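Local coordinates for probable starch synthase 4, chloroplastic/amyloplastic (Arabidopsis thaliana, PDB 6GNE), which is a probable plastid starch synthase with the two Rossmann-like domains of a GT-B glycosyltransferase, holding ADP and glycans in its structure, at residues R169-H175 and S223-V229. Residue numbers count along the deposited sequence, not the author numbering.
Sequences RICFTCH and SNIVTTV. With AC1 (4,6-dideoxy-4-{[(1S,4R,5S,6S)-4,5,6-trihydroxy-3-(hydroxymethyl)cyclohex-2-en-1-yl]amino}-alpha-D-glucopyranose), chain C.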
# COMPACT_ATOMS: atom_id res chain seq x y z
N ARG A 169 -4.77 -18.38 14.85
CA ARG A 169 -3.61 -17.54 15.12
C ARG A 169 -3.82 -16.15 14.51
O ARG A 169 -4.44 -16.03 13.45
CB ARG A 169 -2.38 -18.13 14.44
CG ARG A 169 -1.40 -18.86 15.31
CD ARG A 169 -1.87 -20.22 15.74
NE ARG A 169 -2.35 -20.17 17.11
CZ ARG A 169 -1.57 -20.16 18.19
NH1 ARG A 169 -0.23 -20.12 18.07
NH2 ARG A 169 -2.12 -20.16 19.41
N ILE A 170 -3.26 -15.13 15.16
CA ILE A 170 -3.39 -13.75 14.71
C ILE A 170 -2.09 -13.30 14.04
O ILE A 170 -0.99 -13.46 14.59
CB ILE A 170 -3.76 -12.79 15.87
CG1 ILE A 170 -4.98 -13.31 16.66
CG2 ILE A 170 -4.03 -11.37 15.36
CD1 ILE A 170 -6.17 -13.64 15.79
N CYS A 171 -2.23 -12.77 12.82
CA CYS A 171 -1.14 -12.14 12.11
C CYS A 171 -1.48 -10.66 11.99
O CYS A 171 -2.62 -10.27 11.70
CB CYS A 171 -0.96 -12.77 10.73
SG CYS A 171 0.46 -12.17 9.75
N PHE A 172 -0.47 -9.83 12.26
CA PHE A 172 -0.60 -8.38 12.08
C PHE A 172 0.47 -7.85 11.14
O PHE A 172 1.64 -8.11 11.34
CB PHE A 172 -0.50 -7.67 13.42
CG PHE A 172 -0.52 -6.19 13.31
CD1 PHE A 172 -1.64 -5.55 12.89
CD2 PHE A 172 0.58 -5.44 13.67
CE1 PHE A 172 -1.69 -4.18 12.79
CE2 PHE A 172 0.56 -4.06 13.59
CZ PHE A 172 -0.59 -3.43 13.14
N THR A 173 0.06 -7.15 10.10
CA THR A 173 1.00 -6.46 9.22
C THR A 173 0.86 -4.95 9.47
O THR A 173 -0.25 -4.42 9.38
CB THR A 173 0.76 -6.84 7.76
OG1 THR A 173 1.01 -8.24 7.58
CG2 THR A 173 1.67 -6.04 6.81
N CYS A 174 1.96 -4.27 9.84
CA CYS A 174 2.01 -2.78 9.77
C CYS A 174 2.71 -2.35 8.50
O CYS A 174 3.90 -2.68 8.29
CB CYS A 174 2.70 -2.15 10.99
SG CYS A 174 2.44 -0.35 11.04
N HIS A 175 1.95 -1.64 7.67
CA HIS A 175 2.40 -1.15 6.36
C HIS A 175 3.06 0.27 6.45
O HIS A 175 3.68 0.75 5.47
CB HIS A 175 1.23 -1.07 5.39
CG HIS A 175 0.56 -2.37 5.11
ND1 HIS A 175 0.61 -2.97 3.87
CD2 HIS A 175 -0.24 -3.15 5.87
CE1 HIS A 175 -0.09 -4.08 3.89
NE2 HIS A 175 -0.61 -4.22 5.10
N SER A 223 -0.28 -10.38 18.84
CA SER A 223 -0.34 -11.18 17.62
C SER A 223 0.68 -12.28 17.70
O SER A 223 1.71 -12.10 18.30
CB SER A 223 -0.10 -10.31 16.40
OG SER A 223 -1.09 -9.29 16.33
N ASN A 224 0.40 -13.41 17.08
CA ASN A 224 1.35 -14.52 17.00
C ASN A 224 2.42 -14.32 15.92
O ASN A 224 3.50 -14.94 15.98
CB ASN A 224 0.60 -15.83 16.72
CG ASN A 224 -0.46 -16.11 17.75
OD1 ASN A 224 -1.68 -15.99 17.51
ND2 ASN A 224 0.01 -16.41 18.94
N ILE A 225 2.08 -13.49 14.91
CA ILE A 225 2.97 -13.18 13.80
C ILE A 225 2.86 -11.69 13.55
O ILE A 225 1.74 -11.17 13.43
CB ILE A 225 2.56 -13.93 12.48
CG1 ILE A 225 2.49 -15.46 12.69
CG2 ILE A 225 3.54 -13.66 11.35
CD1 ILE A 225 1.66 -16.17 11.63
N VAL A 226 4.00 -10.99 13.45
CA VAL A 226 4.00 -9.56 13.12
C VAL A 226 4.91 -9.33 11.95
O VAL A 226 6.09 -9.67 12.01
CB VAL A 226 4.51 -8.69 14.30
CG1 VAL A 226 4.35 -7.21 13.95
CG2 VAL A 226 3.80 -9.08 15.63
N THR A 227 4.39 -8.74 10.87
CA THR A 227 5.25 -8.38 9.71
C THR A 227 5.17 -6.91 9.35
O THR A 227 4.25 -6.20 9.74
CB THR A 227 4.97 -9.22 8.43
OG1 THR A 227 3.85 -8.69 7.71
CG2 THR A 227 4.72 -10.68 8.78
N THR A 228 6.18 -6.48 8.60
CA THR A 228 6.11 -5.27 7.83
C THR A 228 6.59 -5.56 6.41
O THR A 228 6.96 -6.68 6.08
CB THR A 228 6.84 -4.08 8.48
OG1 THR A 228 6.51 -2.90 7.77
CG2 THR A 228 8.34 -4.28 8.50
N VAL A 229 6.58 -4.53 5.60
CA VAL A 229 6.49 -4.72 4.17
C VAL A 229 7.83 -4.65 3.37
O VAL A 229 7.80 -4.71 2.12
CB VAL A 229 5.40 -3.77 3.60
CG1 VAL A 229 4.04 -4.24 4.14
CG2 VAL A 229 5.67 -2.31 3.99
C1 AC1 C . -2.77 4.26 4.97
O2 AC1 C . -2.03 2.99 6.90
C2 AC1 C . -1.91 3.10 5.47
C4A AC1 C . 3.70 0.57 1.42
C3 AC1 C . -0.45 3.24 5.01
O3 AC1 C . 0.24 2.08 5.46
C4 AC1 C . -0.40 3.38 3.48
N4A AC1 C . 0.96 3.45 2.91
C5 AC1 C . -1.23 4.63 3.15
O5 AC1 C . -2.58 4.43 3.56
C6 AC1 C . -1.30 4.93 1.66
C1B AC1 C . 1.95 2.37 3.01
C2B AC1 C . 3.39 2.79 2.61
O2B AC1 C . 3.54 4.21 2.44
C3B AC1 C . 3.93 2.07 1.38
O3B AC1 C . 5.35 2.24 1.40
O4 AC1 C . 4.15 -0.01 0.20
C5B AC1 C . 2.26 0.24 1.69
C7B AC1 C . 1.47 1.09 2.36
C6B AC1 C . 1.71 -1.10 1.27
O6B AC1 C . 2.38 -2.16 1.95
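Two neighbouring parallel strands in the N-terminal Rossmann-like domain of this GT-B fold, 169-174 and 225-228, run at 20° to each other, and their C-terminal ends lead to the glycan pocket, where His175 and Val229 approach AC1. Phe172 forms the central rungs: its N donates to Ile225 O (2.8 Å), and its O accepts from Thr227 N (2.9 Å). Cys174 N to Thr227 O (3.0 Å) and Ile225 N to Ile170 O (3.1 Å) extend the ladder. Asn224, just before the strand, starts it, its carboxamide standing in for a main-chain acceptor: OD1 accepts from Ile170 N (3.0 Å), while ND2 bonds weakly to a bound glucose. On one buried face, small Cys171 suits beta-branched Ile225, Cys171 SG lying 3.8 Å from Ile225 CG2; next along it, threonine hydroxyls can bond within the interior, Thr173 OG1 to Thr227 OG1 (2.9 Å), and also to His143 of the adjoining strand and Tyr490 of helix 484-499, respectively. At the segments' C-terminal ends, Val229 CG1 lies 3.7 Å from His175 ND1, the nitrogen that donates to AC1 O6B (2.7 Å).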